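Long-range contacts in MIX1 (Leishmania major, PDB 3HA4), which forms homodimers and probably serves as an all-helical, TPR-like scaffold that mediates protein-protein interactions at the mitochondrial membrane: residues L37-V41 against W69-L73; V101-L106 against A132-E137. All blocks are in the same frame, centred on the assembly; numbering follows the deposited sequence.

Contact 1 of 2, residues L37-V41 against W69-L73; sequences LHQRV and WLIPL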
ATOM      1  N   LEU A  37      -0.143 -11.349  -4.635  1.00 25.28           N
ATOM      2  CA  LEU A  37       0.319 -11.289  -3.274  1.00 25.22           C
ATOM      3  C   LEU A  37       0.033  -9.957  -2.642  1.00 26.09           C
ATOM      4  O   LEU A  37      -0.387  -9.878  -1.529  1.00 29.44           O
ATOM      5  CB  LEU A  37       1.801 -11.592  -3.234  1.00 25.81           C
ATOM      6  CG  LEU A  37       2.477 -11.709  -1.888  1.00 28.55           C
ATOM      7  CD1 LEU A  37       1.811 -12.681  -1.026  1.00 25.20           C
ATOM      8  CD2 LEU A  37       3.908 -11.999  -2.001  1.00 26.17           C
ATOM      9  N   HIS A  38       0.248  -8.899  -3.380  1.00 26.24           N
ATOM     10  CA  HIS A  38      -0.095  -7.599  -2.915  1.00 27.10           C
ATOM     11  C   HIS A  38      -1.589  -7.489  -2.745  1.00 26.66           C
ATOM     12  O   HIS A  38      -2.060  -6.964  -1.796  1.00 25.55           O
ATOM     13  CB  HIS A  38       0.427  -6.550  -3.865  1.00 27.02           C
ATOM     14  CG  HIS A  38      -0.067  -5.179  -3.570  1.00 26.98           C
ATOM     15  ND1 HIS A  38      -1.263  -4.711  -4.037  1.00 26.06           N
ATOM     16  CD2 HIS A  38       0.469  -4.177  -2.853  1.00 29.27           C
ATOM     17  CE1 HIS A  38      -1.443  -3.480  -3.620  1.00 27.59           C
ATOM     18  NE2 HIS A  38      -0.406  -3.132  -2.903  1.00 25.84           N
ATOM     19  N   GLN A  39      -2.325  -8.015  -3.685  1.00 26.10           N
ATOM     20  CA  GLN A  39      -3.781  -8.054  -3.627  1.00 26.47           C
ATOM     21  C   GLN A  39      -4.317  -8.864  -2.431  1.00 30.31           C
ATOM     22  O   GLN A  39      -5.315  -8.489  -1.810  1.00 27.65           O
ATOM     23  CB  GLN A  39      -4.349  -8.566  -4.946  1.00 26.57           C
ATOM     24  CG  GLN A  39      -5.862  -8.588  -5.023  1.00 31.44           C
ATOM     25  CD  GLN A  39      -6.354  -9.180  -6.336  1.00 33.00           C
ATOM     26  OE1 GLN A  39      -7.073  -8.533  -7.098  1.00 40.70           O
ATOM     27  NE2 GLN A  39      -5.946 -10.411  -6.615  1.00 40.18           N
ATOM     28  N   ARG A  40      -3.634  -9.923  -2.067  1.00 27.53           N
ATOM     29  CA  ARG A  40      -4.036 -10.734  -0.958  1.00 29.19           C
ATOM     30  C   ARG A  40      -3.786 -10.061   0.357  1.00 31.04           C
ATOM     31  O   ARG A  40      -4.517 -10.198   1.291  1.00 35.50           O
ATOM     32  CB  ARG A  40      -3.282 -12.029  -1.016  1.00 27.82           C
ATOM     33  CG  ARG A  40      -4.056 -13.097  -1.600  1.00 40.40           C
ATOM     34  CD  ARG A  40      -3.284 -14.255  -2.053  1.00 24.11           C
ATOM     35  NE  ARG A  40      -4.095 -14.977  -3.003  1.00 30.92           N
ATOM     36  CZ  ARG A  40      -3.854 -16.199  -3.443  1.00 44.29           C
ATOM     37  NH1 ARG A  40      -2.806 -16.860  -3.026  1.00 38.83           N
ATOM     38  NH2 ARG A  40      -4.663 -16.758  -4.300  1.00 49.10           N
ATOM     39  N   VAL A  41      -2.721  -9.311   0.405  1.00 33.00           N
ATOM     40  CA  VAL A  41      -2.321  -8.624   1.603  1.00 26.04           C
ATOM     41  C   VAL A  41      -3.195  -7.422   1.854  1.00 33.02           C
ATOM     42  O   VAL A  41      -3.431  -7.047   2.961  1.00 26.67           O
ATOM     43  CB  VAL A  41      -0.864  -8.193   1.510  1.00 42.35           C
ATOM     44  CG1 VAL A  41      -0.541  -7.188   2.534  1.00 25.82           C
ATOM     45  CG2 VAL A  41       0.029  -9.355   1.639  1.00 25.76           C
ATOM     46  N   TRP A  69       8.986  -2.621  -0.946  1.00 25.40           N
ATOM     47  CA  TRP A  69       8.587  -1.781   0.198  1.00 24.59           C
ATOM     48  C   TRP A  69       7.064  -1.698   0.307  1.00 25.04           C
ATOM     49  O   TRP A  69       6.526  -1.446   1.384  1.00 25.01           O
ATOM     50  CB  TRP A  69       9.188  -0.356   0.095  1.00 25.41           C
ATOM     51  CG  TRP A  69       8.813   0.302  -1.183  1.00 25.28           C
ATOM     52  CD1 TRP A  69       9.451   0.181  -2.377  1.00 26.43           C
ATOM     53  CD2 TRP A  69       7.665   1.122  -1.422  1.00 25.82           C
ATOM     54  NE1 TRP A  69       8.781   0.889  -3.344  1.00 27.97           N
ATOM     55  CE2 TRP A  69       7.682   1.479  -2.781  1.00 26.74           C
ATOM     56  CE3 TRP A  69       6.634   1.602  -0.615  1.00 26.13           C
ATOM     57  CZ2 TRP A  69       6.716   2.300  -3.350  1.00 29.49           C
ATOM     58  CZ3 TRP A  69       5.672   2.410  -1.183  1.00 27.39           C
ATOM     59  CH2 TRP A  69       5.723   2.755  -2.536  1.00 28.44           C
ATOM     60  N   LEU A  70       6.380  -1.903  -0.816  1.00 25.47           N
ATOM     61  CA  LEU A  70       4.933  -1.721  -0.881  1.00 25.89           C
ATOM     62  C   LEU A  70       4.192  -2.685   0.037  1.00 25.00           C
ATOM     63  O   LEU A  70       3.343  -2.287   0.837  1.00 26.08           O
ATOM     64  CB  LEU A  70       4.435  -1.872  -2.320  1.00 27.14           C
ATOM     65  CG  LEU A  70       2.993  -1.433  -2.587  1.00 44.35           C
ATOM     66  CD1 LEU A  70       2.647  -0.164  -1.808  1.00 50.90           C
ATOM     67  CD2 LEU A  70       2.762  -1.222  -4.073  1.00 60.82           C
ATOM     68  N   ILE A  71       4.521  -3.963  -0.070  1.00 32.09           N
ATOM     69  CA  ILE A  71       3.869  -4.948   0.766  1.00 29.34           C
ATOM     70  C   ILE A  71       4.193  -4.726   2.247  1.00 24.31           C
ATOM     71  O   ILE A  71       3.291  -4.749   3.085  1.00 24.51           O
ATOM     72  CB  ILE A  71       4.160  -6.381   0.275  1.00 30.35           C
ATOM     73  CG1 ILE A  71       3.394  -6.618  -1.032  1.00 26.54           C
ATOM     74  CG2 ILE A  71       3.784  -7.413   1.348  1.00 24.83           C
ATOM     75  CD1 ILE A  71       3.550  -8.002  -1.631  1.00 27.95           C
ATOM     76  N   PRO A  72       5.477  -4.485   2.577  1.00 29.65           N
ATOM     77  CA  PRO A  72       5.817  -4.150   3.972  1.00 30.66           C
ATOM     78  C   PRO A  72       5.086  -2.915   4.496  1.00 28.80           C
ATOM     79  O   PRO A  72       4.706  -2.877   5.668  1.00 28.26           O
ATOM     80  CB  PRO A  72       7.323  -3.908   3.913  1.00 24.18           C
ATOM     81  CG  PRO A  72       7.774  -4.815   2.803  1.00 24.15           C
ATOM     82  CD  PRO A  72       6.682  -4.735   1.768  1.00 24.43           C
ATOM     83  N   LEU A  73       4.891  -1.922   3.637  1.00 24.59           N
ATOM     84  CA  LEU A  73       4.094  -0.760   3.994  1.00 25.26           C
ATOM     85  C   LEU A  73       2.663  -1.188   4.363  1.00 31.23           C
ATOM     86  O   LEU A  73       2.120  -0.786   5.392  1.00 25.49           O
ATOM     87  CB  LEU A  73       4.077   0.233   2.829  1.00 36.18           C
ATOM     88  CG  LEU A  73       3.333   1.555   3.012  1.00 27.24           C
ATOM     89  CD1 LEU A  73       4.073   2.419   4.002  1.00 35.20           C
ATOM     90  CD2 LEU A  73       3.184   2.260   1.678  1.00 35.10           C
TER
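In the all-helical, TPR-like fold of MIX1, helix 34-42 packs on the start of helix 70-81, with Ile71 contributing the most buried surface. The Ile71 side chain leaves the helix with CG1 anti to the carbonyl carbon (chi1 -72°) and then runs on extended, which carries it to the backbone of the partner helix: CD1 of Ile71 lies 3.8 Å from His38 N. Ile71 CD1 also meets Leu37 CG at 3.9 Å, the two side chains crossing at about a right angle. The second branch, CG2 of Ile71, faces CG2 of Val41 at 4.2 Å, a looser touch. His38 takes Ile71 CG1 at the edge of its imidazole, near the ring plane, while Leu70 approaches the same ring obliquely, its CG 3.7 Å from His38 CD2. The close backbone approach, 6.0 Å between the CA atoms of His38 and Ile71, fits this meshing. Upstream, the Asp68 carboxylate accepts a hydrogen bond from Ile71 N. Helix 54-64 adjoins the contact through Thr61, which touches both Leu37 and Ile71, and the second subunit packs here too, Ile128 of that subunit against His38 and its Trp69 against Leu70.

Contact 2 of 2, residues V101-L106 against A132-E137; sequences VLMQLL and AVDDLE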
ATOM      1  N   VAL A 101       9.561  -6.883   9.248  1.00 28.52           N
ATOM      2  CA  VAL A 101       9.036  -5.881   8.325  1.00 26.48           C
ATOM      3  C   VAL A 101       9.875  -4.608   8.426  1.00 29.57           C
ATOM      4  O   VAL A 101      10.248  -4.010   7.408  1.00 25.13           O
ATOM      5  CB  VAL A 101       7.560  -5.563   8.599  1.00 28.72           C
ATOM      6  CG1 VAL A 101       7.045  -4.521   7.620  1.00 26.33           C
ATOM      7  CG2 VAL A 101       6.734  -6.830   8.502  1.00 36.40           C
ATOM      8  N   LEU A 102      10.182  -4.214   9.659  1.00 24.76           N
ATOM      9  CA  LEU A 102      11.059  -3.080   9.910  1.00 24.45           C
ATOM     10  C   LEU A 102      12.406  -3.297   9.195  1.00 25.24           C
ATOM     11  O   LEU A 102      12.825  -2.479   8.376  1.00 24.95           O
ATOM     12  CB  LEU A 102      11.243  -2.855  11.416  1.00 26.26           C
ATOM     13  CG  LEU A 102      12.351  -1.872  11.821  1.00 28.59           C
ATOM     14  CD1 LEU A 102      12.136  -0.509  11.175  1.00 25.09           C
ATOM     15  CD2 LEU A 102      12.474  -1.741  13.345  1.00 27.34           C
ATOM     16  N   MET A 103      13.053  -4.425   9.474  1.00 25.57           N
ATOM     17  CA  MET A 103      14.304  -4.773   8.809  1.00 25.83           C
ATOM     18  C   MET A 103      14.257  -4.688   7.271  1.00 32.57           C
ATOM     19  O   MET A 103      15.174  -4.137   6.643  1.00 29.66           O
ATOM     20  CB  MET A 103      14.768  -6.156   9.240  1.00 26.13           C
ATOM     21  CG  MET A 103      16.208  -6.475   8.878  1.00 46.38           C
ATOM     22  SD  MET A 103      16.727  -8.131   9.397  1.00 60.82           S
ATOM     23  CE  MET A 103      16.014  -8.207  11.041  1.00 49.42           C
ATOM     24  N   GLN A 104      13.206  -5.226   6.653  1.00 29.42           N
ATOM     25  CA  GLN A 104      13.142  -5.161   5.191  1.00 35.14           C
ATOM     26  C   GLN A 104      12.982  -3.729   4.660  1.00 25.38           C
ATOM     27  O   GLN A 104      13.598  -3.366   3.658  1.00 24.23           O
ATOM     28  CB  GLN A 104      12.063  -6.076   4.620  1.00 25.16           C
ATOM     29  CG  GLN A 104      11.735  -5.768   3.169  1.00 24.25           C
ATOM     30  CD  GLN A 104      11.193  -6.965   2.422  1.00 25.13           C
ATOM     31  OE1 GLN A 104      11.426  -8.103   2.809  1.00 25.39           O
ATOM     32  NE2 GLN A 104      10.482  -6.713   1.339  1.00 25.23           N
ATOM     33  N   LEU A 105      12.152  -2.930   5.332  1.00 27.90           N
ATOM     34  CA  LEU A 105      11.966  -1.530   4.953  1.00 27.20           C
ATOM     35  C   LEU A 105      13.285  -0.786   5.095  1.00 27.58           C
ATOM     36  O   LEU A 105      13.636   0.021   4.243  1.00 34.98           O
ATOM     37  CB  LEU A 105      10.864  -0.859   5.782  1.00 25.87           C
ATOM     38  CG  LEU A 105       9.433  -1.192   5.334  1.00 24.89           C
ATOM     39  CD1 LEU A 105       8.410  -0.718   6.346  1.00 32.52           C
ATOM     40  CD2 LEU A 105       9.177  -0.579   3.995  1.00 25.26           C
ATOM     41  N   LEU A 106      14.024  -1.089   6.158  1.00 24.93           N
ATOM     42  CA  LEU A 106      15.318  -0.457   6.384  1.00 25.20           C
ATOM     43  C   LEU A 106      16.323  -0.838   5.299  1.00 26.07           C
ATOM     44  O   LEU A 106      17.110   0.014   4.864  1.00 27.78           O
ATOM     45  CB  LEU A 106      15.864  -0.761   7.790  1.00 25.88           C
ATOM     46  CG  LEU A 106      15.177  -0.033   8.952  1.00 26.43           C
ATOM     47  CD1 LEU A 106      15.748  -0.469  10.288  1.00 28.39           C
ATOM     48  CD2 LEU A 106      15.279   1.485   8.793  1.00 30.64           C
ATOM     49  N   ALA A 132       6.828   4.792   7.814  1.00 27.66           N
ATOM     50  CA  ALA A 132       6.459   3.442   8.219  1.00 33.41           C
ATOM     51  C   ALA A 132       7.478   2.888   9.213  1.00 27.12           C
ATOM     52  O   ALA A 132       7.118   2.183  10.161  1.00 26.96           O
ATOM     53  CB  ALA A 132       6.338   2.531   7.006  1.00 25.78           C
ATOM     54  N   VAL A 133       8.747   3.215   8.986  1.00 27.41           N
ATOM     55  CA  VAL A 133       9.817   2.792   9.874  1.00 27.62           C
ATOM     56  C   VAL A 133       9.584   3.313  11.293  1.00 38.48           C
ATOM     57  O   VAL A 133       9.668   2.551  12.262  1.00 30.33           O
ATOM     58  CB  VAL A 133      11.193   3.239   9.340  1.00 28.38           C
ATOM     59  CG1 VAL A 133      12.263   3.102  10.414  1.00 28.75           C
ATOM     60  CG2 VAL A 133      11.569   2.411   8.130  1.00 27.82           C
ATOM     61  N   ASP A 134       9.273   4.606  11.399  1.00 29.07           N
ATOM     62  CA  ASP A 134       8.894   5.228  12.675  1.00 34.64           C
ATOM     63  C   ASP A 134       7.750   4.474  13.317  1.00 29.55           C
ATOM     64  O   ASP A 134       7.799   4.145  14.506  1.00 36.62           O
ATOM     65  CB  ASP A 134       8.442   6.685  12.479  1.00 33.86           C
ATOM     66  CG  ASP A 134       9.589   7.655  12.403  1.00 40.77           C
ATOM     67  OD1 ASP A 134      10.767   7.235  12.498  1.00 39.98           O
ATOM     68  OD2 ASP A 134       9.298   8.859  12.251  1.00 66.46           O
ATOM     69  N   ASP A 135       6.701   4.243  12.532  1.00 31.39           N
ATOM     70  CA  ASP A 135       5.534   3.533  13.026  1.00 32.76           C
ATOM     71  C   ASP A 135       5.971   2.214  13.646  1.00 30.88           C
ATOM     72  O   ASP A 135       5.613   1.902  14.784  1.00 31.84           O
ATOM     73  CB  ASP A 135       4.522   3.311  11.903  1.00 31.82           C
ATOM     74  CG  ASP A 135       3.727   4.557  11.594  1.00 40.77           C
ATOM     75  OD1 ASP A 135       3.675   5.436  12.476  1.00 56.94           O
ATOM     76  OD2 ASP A 135       3.156   4.663  10.489  1.00 33.16           O
ATOM     77  N   LEU A 136       6.778   1.458  12.908  1.00 27.84           N
ATOM     78  CA  LEU A 136       7.238   0.174  13.406  1.00 29.79           C
ATOM     79  C   LEU A 136       8.056   0.369  14.666  1.00 30.16           C
ATOM     80  O   LEU A 136       7.771  -0.237  15.695  1.00 30.69           O
ATOM     81  CB  LEU A 136       8.021  -0.572  12.328  1.00 28.36           C
ATOM     82  CG  LEU A 136       7.135  -0.997  11.152  1.00 27.06           C
ATOM     83  CD1 LEU A 136       7.944  -1.386   9.894  1.00 26.78           C
ATOM     84  CD2 LEU A 136       6.196  -2.133  11.614  1.00 26.90           C
ATOM     85  N   GLU A 137       9.061   1.201  14.601  1.00 29.68           N
ATOM     86  CA  GLU A 137       9.862   1.500  15.758  1.00 43.89           C
ATOM     87  C   GLU A 137       9.035   1.886  16.989  1.00 41.05           C
ATOM     88  O   GLU A 137       9.352   1.507  18.080  1.00 45.87           O
ATOM     89  CB  GLU A 137      10.881   2.576  15.413  1.00 37.97           C
ATOM     90  CG  GLU A 137      11.971   2.182  14.458  1.00 29.35           C
ATOM     91  CD  GLU A 137      13.045   1.438  15.123  1.00 35.79           C
ATOM     92  OE1 GLU A 137      12.867   1.134  16.275  1.00 30.41           O
ATOM     93  OE2 GLU A 137      14.050   1.131  14.515  1.00 30.36           O
TER
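Leu102, Leu136 and Val133 have the most surface buried where helix 94-109 runs beside helix 123-137. The two segments are nearly antiparallel, at 153°, with their axes 9.7 Å apart. Leu136 reaches across to the backbone: with CG beside its own backbone N (chi1 -67°), it directs CD1 onto the main chain of the opposite helix, 3.5 Å from Leu102 CA. Leu136 CD1 also meets Leu105 CD1 at 3.6 Å and Val101 CG1 at 4.0 Å, so that three residues share it, the Leu105 and Val101 side chains lying about square to Leu136. Leu102 answers with its two methyls spread to different partners. Leu102 CD1 rests against Val133 CG1 at 3.7 Å, while Leu102 CD2 lies against the carboxylate of Glu137, 3.5 Å from OE2; the Glu137 chain, bent at chi2 (-80°), brings its carboxylate up to that methyl. Val133 in turn offers both branches: CG1 touches Leu106 CD2 at 3.8 Å as well as Leu102, and CG2 packs near Leu105 CB and the same Leu106 methyl. Ala132 contributes its small CB, which meets Leu105 CD1 at 3.9 Å. On the flanks, Asp135 makes a salt bridge to Lys80, and Leu136 O accepts a hydrogen bond from Arg98 NE. Between the two segments, then, the pairing is almost wholly a matter of branched aliphatic groups fitting together, without any hydrogen bond or salt bridge. The pair is therefore probably held by burial and close fit of apolar groups; the Glu137 carboxylate meets Leu102 by van der Waals contact.

In the fold
The two contacts come in series along the chain: contact 1 joins helices 34-42 and 70-81 before contact 2 joins helices 94-109 and 123-137. Their centres are about 14 Å apart, yet they touch directly through the 69-73 segment. Pro72, whose CB points away from residues 37-41, packs on Val101, Gln104 and Leu105, while Leu73 reaches Ala132. Helix 70-81 therefore lies between the first helix of contact 1 and the helix pair of contact 2, belonging to the one and packing against the other, consistent with a TPR-like stack of helices. Contact 1 lies nearer the chain centre and meets the second subunit more extensively; contact 2 touches that subunit through Asp135, on its Gln39.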